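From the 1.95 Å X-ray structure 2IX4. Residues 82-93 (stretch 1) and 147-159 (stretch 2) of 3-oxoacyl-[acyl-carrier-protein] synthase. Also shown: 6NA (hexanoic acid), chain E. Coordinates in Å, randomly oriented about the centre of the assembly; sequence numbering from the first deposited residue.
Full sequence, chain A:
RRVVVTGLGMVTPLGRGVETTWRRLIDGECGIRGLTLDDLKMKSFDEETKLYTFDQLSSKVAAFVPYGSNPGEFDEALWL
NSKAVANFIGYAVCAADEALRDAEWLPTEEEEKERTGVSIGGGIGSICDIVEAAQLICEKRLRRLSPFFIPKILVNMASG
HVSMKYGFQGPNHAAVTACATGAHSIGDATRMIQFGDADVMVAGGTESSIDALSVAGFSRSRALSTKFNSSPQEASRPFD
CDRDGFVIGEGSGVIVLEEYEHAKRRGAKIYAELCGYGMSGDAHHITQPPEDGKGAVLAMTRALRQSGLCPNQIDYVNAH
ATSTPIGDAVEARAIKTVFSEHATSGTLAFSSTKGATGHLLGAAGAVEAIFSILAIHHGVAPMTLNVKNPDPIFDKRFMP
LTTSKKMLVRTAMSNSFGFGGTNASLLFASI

Stretch 1, residues 82-93: SKAVANFIGYAV
Stretch 2 147-159: PFFIPKILVNMAS

No direct hydrogen bond joins these two stretches; packing and a single bridging water hold a contact that buries 554 Å², both sides summed. Stretch 1 begins with a type I turn from Ser82 to Val85, then Ala86 takes the N-cap position of a helix running from Asn87 past Val93. The register is set by two close CA pairs, Ala84 with Lys152 at 5.2 Å and Ile89 with Ala158 at 4.7 Å, so both chains advance in the same sense.

Along stretch 2, Phe148 (phi/psi -93/6, chi1 m, chi2 106°) points toward the turn. Its CD1 lies 3.7 Å from Lys83 CB and its CD2 3.9 Å from Ala84 CB, so the ring packs against the base of a lysine whose extended chain (m, t, t, t) leads away. A weakly bonded helix follows at about Phe149 to Ile153; Phe149 turns its CB away. Pro151 contributes chiefly its carbonyl: the water donates to Ala84 O at 2.7 Å and, weakly, to Pro151 O at 2.9 Å, tying together two backbone acceptors that could not bond each other.

Lys152 (phi/psi -88/-5; chi1 p, chi2 t, chi3 141°, chi4 p) gives up more surface to the other stretch than any other residue here, 82 Å². Its CB sits 3.4 Å from Ala84 O and its CD 3.9 Å from Lys83 O, while NZ leads away to a hydrogen bond elsewhere in the structure. Its aliphatic part thus serves as packing surface. Lys152 O, 3.4 Å from Ala86 CB, has no hydrogen-bond partner, and neither does Ala86 N; both are buried here.

Phe88, chi1 p and chi2 100°, reaches toward stretch 2 with its ring edge near two carbonyls: CE2 is 3.5 Å from Lys152 O and CZ 3.5 Å from Leu154 O. Leu154 itself (phi/psi -78/125) turns its CB away, and its CD1 lies 3.8 Å from CG of the hexanoic acid. It opens a type I turn to Met157, closed by Met157 N to Leu154 O at 3.1 Å. Within that turn, Val155 (-69/-8) and Asn156 (-94/-6) direct their CB atoms away, yet Val155 CA remains 4.3 Å from Phe88 CE1.

Met157, all m, offers CB to Ile89 CD1 (m, t) at 3.9 Å while its end leads away. Ala158, in helical conformation (-62/-44), completes the contact: its CB meets Ala92 CB at 3.8 Å, methyl to methyl, and Ser159 then points away.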

ATOM      1  N   SER A  82      14.245  14.066  12.566  1.00 28.74           N
ATOM      2  CA  SER A  82      13.659  14.969  11.579  1.00 29.36           C
ATOM      3  C   SER A  82      12.167  15.153  11.834  1.00 29.55           C
ATOM      4  O   SER A  82      11.502  14.254  12.355  1.00 29.52           O
ATOM      5  CB  SER A  82      13.899  14.433  10.163  1.00 29.44           C
ATOM      6  OG  SER A  82      13.087  15.099   9.212  1.00 30.49           O
ATOM      7  N   LYS A  83      11.648  16.318  11.455  1.00 29.91           N
ATOM      8  CA  LYS A  83      10.238  16.658  11.675  1.00 30.29           C
ATOM      9  C   LYS A  83       9.270  15.841  10.816  1.00 30.14           C
ATOM     10  O   LYS A  83       8.098  15.685  11.171  1.00 30.32           O
ATOM     11  CB  LYS A  83      10.008  18.157  11.450  1.00 30.53           C
ATOM     12  CG  LYS A  83      10.572  19.046  12.550  1.00 31.64           C
ATOM     13  CD  LYS A  83      10.266  20.514  12.293  1.00 33.25           C
ATOM     14  CE  LYS A  83      10.771  21.382  13.432  1.00 34.34           C
ATOM     15  NZ  LYS A  83      10.453  22.822  13.222  1.00 35.41           N
ATOM     16  N   ALA A  84       9.766  15.320   9.695  1.00 29.86           N
ATOM     17  CA  ALA A  84       8.939  14.557   8.756  1.00 29.68           C
ATOM     18  C   ALA A  84       8.962  13.052   9.028  1.00 29.51           C
ATOM     19  O   ALA A  84       8.302  12.281   8.327  1.00 29.63           O
ATOM     20  CB  ALA A  84       9.370  14.848   7.320  1.00 29.79           C
ATOM     21  N   VAL A  85       9.715  12.641  10.047  1.00 29.13           N
ATOM     22  CA  VAL A  85       9.898  11.222  10.347  1.00 28.85           C
ATOM     23  C   VAL A  85       9.004  10.754  11.504  1.00 28.40           C
ATOM     24  O   VAL A  85       9.273  11.041  12.675  1.00 28.49           O
ATOM     25  CB  VAL A  85      11.395  10.871  10.623  1.00 28.93           C
ATOM     26  CG1 VAL A  85      11.560   9.387  10.943  1.00 29.26           C
ATOM     27  CG2 VAL A  85      12.266  11.234   9.424  1.00 29.33           C
ATOM     28  N   ALA A  86       7.935  10.043  11.158  1.00 27.67           N
ATOM     29  CA  ALA A  86       7.127   9.337  12.148  1.00 26.94           C
ATOM     30  C   ALA A  86       7.863   8.067  12.572  1.00 26.53           C
ATOM     31  O   ALA A  86       8.804   7.633  11.897  1.00 26.10           O
ATOM     32  CB  ALA A  86       5.756   9.004  11.585  1.00 27.00           C
ATOM     33  N   ASN A  87       7.432   7.473  13.681  1.00 26.02           N
ATOM     34  CA  ASN A  87       8.126   6.324  14.256  1.00 25.64           C
ATOM     35  C   ASN A  87       8.280   5.132  13.313  1.00 25.05           C
ATOM     36  O   ASN A  87       9.346   4.518  13.270  1.00 24.98           O
ATOM     37  CB  ASN A  87       7.491   5.909  15.585  1.00 25.92           C
ATOM     38  CG  ASN A  87       7.772   6.904  16.699  1.00 26.85           C
ATOM     39  OD1 ASN A  87       7.839   8.112  16.469  1.00 29.29           O
ATOM     40  ND2 ASN A  87       7.936   6.401  17.913  1.00 28.65           N
ATOM     41  N   PHE A  88       7.235   4.830  12.542  1.00 24.32           N
ATOM     42  CA  PHE A  88       7.305   3.732  11.572  1.00 23.75           C
ATOM     43  C   PHE A  88       8.390   3.959  10.514  1.00 23.38           C
ATOM     44  O   PHE A  88       9.038   3.010  10.071  1.00 23.45           O
ATOM     45  CB  PHE A  88       5.931   3.431  10.948  1.00 23.68           C
ATOM     46  CG  PHE A  88       5.498   4.402   9.877  1.00 23.43           C
ATOM     47  CD1 PHE A  88       5.636   4.075   8.532  1.00 23.03           C
ATOM     48  CD2 PHE A  88       4.919   5.625  10.210  1.00 23.46           C
ATOM     49  CE1 PHE A  88       5.224   4.954   7.535  1.00 23.21           C
ATOM     50  CE2 PHE A  88       4.501   6.513   9.217  1.00 23.32           C
ATOM     51  CZ  PHE A  88       4.653   6.178   7.880  1.00 23.19           C
ATOM     52  N   ILE A  89       8.607   5.219  10.143  1.00 22.83           N
ATOM     53  CA  ILE A  89       9.662   5.571   9.189  1.00 22.19           C
ATOM     54  C   ILE A  89      11.059   5.345   9.791  1.00 22.02           C
ATOM     55  O   ILE A  89      11.945   4.795   9.129  1.00 21.96           O
ATOM     56  CB  ILE A  89       9.506   7.020   8.652  1.00 22.18           C
ATOM     57  CG1 ILE A  89       8.184   7.170   7.894  1.00 22.31           C
ATOM     58  CG2 ILE A  89      10.689   7.400   7.748  1.00 21.69           C
ATOM     59  CD1 ILE A  89       7.750   8.613   7.649  1.00 22.17           C
ATOM     60  N   GLY A  90      11.241   5.760  11.043  1.00 21.53           N
ATOM     61  CA  GLY A  90      12.514   5.586  11.748  1.00 21.22           C
ATOM     62  C   GLY A  90      12.903   4.134  11.964  1.00 21.06           C
ATOM     63  O   GLY A  90      14.082   3.778  11.857  1.00 20.93           O
ATOM     64  N   TYR A  91      11.914   3.294  12.271  1.00 20.81           N
ATOM     65  CA  TYR A  91      12.137   1.854  12.439  1.00 20.63           C
ATOM     66  C   TYR A  91      12.658   1.222  11.150  1.00 20.53           C
ATOM     67  O   TYR A  91      13.614   0.444  11.175  1.00 20.64           O
ATOM     68  CB  TYR A  91      10.853   1.135  12.875  1.00 20.72           C
ATOM     69  CG  TYR A  91      10.348   1.462  14.266  1.00 20.57           C
ATOM     70  CD1 TYR A  91       9.041   1.148  14.629  1.00 20.92           C
ATOM     71  CD2 TYR A  91      11.163   2.087  15.214  1.00 21.04           C
ATOM     72  CE1 TYR A  91       8.560   1.433  15.893  1.00 21.29           C
ATOM     73  CE2 TYR A  91      10.686   2.386  16.487  1.00 20.97           C
ATOM     74  CZ  TYR A  91       9.381   2.055  16.816  1.00 21.48           C
ATOM     75  OH  TYR A  91       8.888   2.341  18.065  1.00 21.71           O
ATOM     76  N   ALA A  92      12.025   1.577  10.033  1.00 20.49           N
ATOM     77  CA  ALA A  92      12.374   1.048   8.721  1.00 20.56           C
ATOM     78  C   ALA A  92      13.769   1.483   8.299  1.00 20.63           C
ATOM     79  O   ALA A  92      14.535   0.678   7.783  1.00 20.65           O
ATOM     80  CB  ALA A  92      11.349   1.474   7.685  1.00 20.54           C
ATOM     81  N   VAL A  93      14.094   2.752   8.527  1.00 20.76           N
ATOM     82  CA  VAL A  93      15.414   3.277   8.179  1.00 20.72           C
ATOM     83  C   VAL A  93      16.488   2.580   9.013  1.00 20.77           C
ATOM     84  O   VAL A  93      17.522   2.175   8.484  1.00 20.87           O
ATOM     85  CB  VAL A  93      15.485   4.823   8.315  1.00 20.87           C
ATOM     86  CG1 VAL A  93      16.917   5.331   8.116  1.00 20.61           C
ATOM     87  CG2 VAL A  93      14.551   5.483   7.310  1.00 20.53           C
ATOM     88  N   PRO A 147       3.411  21.752   8.578  1.00 24.81           N
ATOM     89  CA  PRO A 147       3.537  21.554   7.130  1.00 24.85           C
ATOM     90  C   PRO A 147       3.977  20.129   6.790  1.00 24.89           C
ATOM     91  O   PRO A 147       3.820  19.687   5.648  1.00 24.93           O
ATOM     92  CB  PRO A 147       4.640  22.544   6.727  1.00 24.83           C
ATOM     93  CG  PRO A 147       4.762  23.500   7.865  1.00 24.90           C
ATOM     94  CD  PRO A 147       4.391  22.731   9.085  1.00 24.85           C
ATOM     95  N   PHE A 148       4.524  19.427   7.784  1.00 24.98           N
ATOM     96  CA  PHE A 148       5.001  18.054   7.622  1.00 25.08           C
ATOM     97  C   PHE A 148       3.951  17.005   7.984  1.00 24.85           C
ATOM     98  O   PHE A 148       4.251  15.811   7.988  1.00 24.81           O
ATOM     99  CB  PHE A 148       6.263  17.820   8.461  1.00 25.22           C
ATOM    100  CG  PHE A 148       7.398  18.747   8.131  1.00 26.08           C
ATOM    101  CD1 PHE A 148       7.728  19.790   8.989  1.00 26.65           C
ATOM    102  CD2 PHE A 148       8.137  18.579   6.964  1.00 27.22           C
ATOM    103  CE1 PHE A 148       8.777  20.652   8.692  1.00 27.24           C
ATOM    104  CE2 PHE A 148       9.189  19.437   6.658  1.00 27.65           C
ATOM    105  CZ  PHE A 148       9.509  20.475   7.526  1.00 27.75           C
ATOM    106  N   PHE A 149       2.728  17.444   8.279  1.00 24.66           N
ATOM    107  CA  PHE A 149       1.666  16.527   8.691  1.00 24.47           C
ATOM    108  C   PHE A 149       1.381  15.448   7.648  1.00 24.46           C
ATOM    109  O   PHE A 149       1.419  14.259   7.965  1.00 24.33           O
ATOM    110  CB  PHE A 149       0.379  17.282   9.062  1.00 24.41           C
ATOM    111  CG  PHE A 149      -0.828  16.388   9.217  1.00 24.44           C
ATOM    112  CD1 PHE A 149      -0.931  15.510  10.295  1.00 24.53           C
ATOM    113  CD2 PHE A 149      -1.856  16.419   8.279  1.00 24.31           C
ATOM    114  CE1 PHE A 149      -2.041  14.674  10.433  1.00 24.58           C
ATOM    115  CE2 PHE A 149      -2.971  15.589   8.412  1.00 24.33           C
ATOM    116  CZ  PHE A 149      -3.061  14.718   9.493  1.00 24.28           C
ATOM    117  N   ILE A 150       1.098  15.866   6.412  1.00 24.48           N
ATOM    118  CA  ILE A 150       0.788  14.925   5.327  1.00 24.65           C
ATOM    119  C   ILE A 150       1.948  13.953   5.034  1.00 24.88           C
ATOM    120  O   ILE A 150       1.730  12.738   5.010  1.00 24.75           O
ATOM    121  CB  ILE A 150       0.288  15.647   4.030  1.00 24.64           C
ATOM    122  CG1 ILE A 150      -1.079  16.314   4.260  1.00 24.33           C
ATOM    123  CG2 ILE A 150       0.240  14.686   2.836  1.00 24.37           C
ATOM    124  CD1 ILE A 150      -2.252  15.349   4.488  1.00 23.92           C
ATOM    125  N   PRO A 151       3.178  14.474   4.821  1.00 25.18           N
ATOM    126  CA  PRO A 151       4.316  13.582   4.562  1.00 25.49           C
ATOM    127  C   PRO A 151       4.567  12.513   5.633  1.00 25.79           C
ATOM    128  O   PRO A 151       5.019  11.421   5.298  1.00 25.98           O
ATOM    129  CB  PRO A 151       5.507  14.544   4.495  1.00 25.60           C
ATOM    130  CG  PRO A 151       4.924  15.838   4.111  1.00 25.37           C
ATOM    131  CD  PRO A 151       3.585  15.890   4.767  1.00 25.20           C
ATOM    132  N   LYS A 152       4.283  12.810   6.900  1.00 26.11           N
ATOM    133  CA  LYS A 152       4.586  11.849   7.971  1.00 26.57           C
ATOM    134  C   LYS A 152       3.487  10.820   8.277  1.00 26.36           C
ATOM    135  O   LYS A 152       3.705   9.907   9.073  1.00 26.63           O
ATOM    136  CB  LYS A 152       5.092  12.547   9.248  1.00 26.75           C
ATOM    137  CG  LYS A 152       4.068  13.322  10.055  1.00 27.98           C
ATOM    138  CD  LYS A 152       4.703  13.814  11.358  1.00 29.72           C
ATOM    139  CE  LYS A 152       4.234  15.216  11.739  1.00 31.52           C
ATOM    140  NZ  LYS A 152       2.824  15.284  12.249  1.00 33.11           N
ATOM    141  N   ILE A 153       2.328  10.950   7.636  1.00 26.13           N
ATOM    142  CA  ILE A 153       1.237   9.987   7.838  1.00 25.92           C
ATOM    143  C   ILE A 153       1.030   9.017   6.667  1.00 25.77           C
ATOM    144  O   ILE A 153       0.275   8.050   6.785  1.00 25.82           O
ATOM    145  CB  ILE A 153      -0.112  10.676   8.218  1.00 25.88           C
ATOM    146  CG1 ILE A 153      -0.653  11.524   7.059  1.00 25.95           C
ATOM    147  CG2 ILE A 153       0.045  11.491   9.502  1.00 25.80           C
ATOM    148  CD1 ILE A 153      -2.153  11.774   7.109  1.00 25.58           C
ATOM    149  N   LEU A 154       1.706   9.268   5.548  1.00 25.42           N
ATOM    150  CA  LEU A 154       1.561   8.433   4.350  1.00 25.19           C
ATOM    151  C   LEU A 154       2.330   7.111   4.453  1.00 25.11           C
ATOM    152  O   LEU A 154       3.544   7.100   4.679  1.00 25.16           O
ATOM    153  CB  LEU A 154       1.972   9.208   3.095  1.00 25.00           C
ATOM    154  CG  LEU A 154       1.134  10.435   2.717  1.00 25.03           C
ATOM    155  CD1 LEU A 154       1.860  11.276   1.684  1.00 23.98           C
ATOM    156  CD2 LEU A 154      -0.260  10.042   2.226  1.00 24.79           C
ATOM    157  N   VAL A 155       1.613   6.005   4.255  1.00 25.02           N
ATOM    158  CA  VAL A 155       2.141   4.655   4.511  1.00 24.99           C
ATOM    159  C   VAL A 155       3.245   4.190   3.549  1.00 24.95           C
ATOM    160  O   VAL A 155       3.849   3.134   3.764  1.00 25.01           O
ATOM    161  CB  VAL A 155       1.009   3.575   4.581  1.00 25.09           C
ATOM    162  CG1 VAL A 155       0.105   3.815   5.779  1.00 25.61           C
ATOM    163  CG2 VAL A 155       0.192   3.550   3.307  1.00 25.20           C
ATOM    164  N   ASN A 156       3.505   4.973   2.501  1.00 24.60           N
ATOM    165  CA  ASN A 156       4.562   4.656   1.544  1.00 24.36           C
ATOM    166  C   ASN A 156       5.891   5.339   1.866  1.00 24.35           C
ATOM    167  O   ASN A 156       6.904   5.069   1.217  1.00 24.46           O
ATOM    168  CB  ASN A 156       4.136   5.034   0.123  1.00 24.32           C
ATOM    169  CG  ASN A 156       3.957   6.534  -0.061  1.00 24.02           C
ATOM    170  OD1 ASN A 156       3.122   7.154   0.593  1.00 24.03           O
ATOM    171  ND2 ASN A 156       4.734   7.118  -0.970  1.00 23.40           N
ATOM    172  N   MET A 157       5.879   6.213   2.870  1.00 24.11           N
ATOM    173  CA  MET A 157       7.003   7.121   3.106  1.00 24.26           C
ATOM    174  C   MET A 157       8.287   6.475   3.632  1.00 24.05           C
ATOM    175  O   MET A 157       9.363   7.071   3.523  1.00 24.20           O
ATOM    176  CB  MET A 157       6.575   8.318   3.960  1.00 24.41           C
ATOM    177  CG  MET A 157       5.694   9.318   3.204  1.00 24.94           C
ATOM    178  SD  MET A 157       6.401   9.962   1.662  1.00 26.61           S
ATOM    179  CE  MET A 157       7.757  10.948   2.293  1.00 26.03           C
ATOM    180  N   ALA A 158       8.181   5.276   4.201  1.00 23.79           N
ATOM    181  CA  ALA A 158       9.373   4.541   4.636  1.00 23.72           C
ATOM    182  C   ALA A 158      10.289   4.235   3.446  1.00 23.58           C
ATOM    183  O   ALA A 158      11.504   4.424   3.530  1.00 23.40           O
ATOM    184  CB  ALA A 158       8.992   3.267   5.382  1.00 23.90           C
ATOM    185  N   SER A 159       9.694   3.786   2.339  1.00 23.23           N
ATOM    186  CA  SER A 159      10.411   3.592   1.073  1.00 23.06           C
ATOM    187  C   SER A 159      11.050   4.879   0.567  1.00 22.82           C
ATOM    188  O   SER A 159      12.185   4.862   0.090  1.00 23.06           O
ATOM    189  CB  SER A 159       9.475   3.046  -0.007  1.00 23.02           C
ATOM    190  OG  SER A 159       9.044   1.741   0.308  1.00 23.61           O
TER
HETATM  191  CA  6NA E1462       0.138  13.724  -2.524  1.00 25.97           C
HETATM  192  C   6NA E1462       0.490  12.842  -3.701  1.00 26.55           C
HETATM  193  O   6NA E1462       1.627  12.429  -3.872  1.00 25.90           O
HETATM  194  CB  6NA E1462       0.093  12.963  -1.197  1.00 25.57           C
HETATM  195  CG  6NA E1462      -0.447  11.535  -1.289  1.00 25.33           C
HETATM  196  CD  6NA E1462      -1.958  11.461  -1.122  1.00 24.92           C
HETATM  197  C6  6NA E1462      -2.465  10.089  -1.509  1.00 25.16           C
HETATM  198  O   HOH W   1       7.820  11.945   5.727  1.00 15.24           O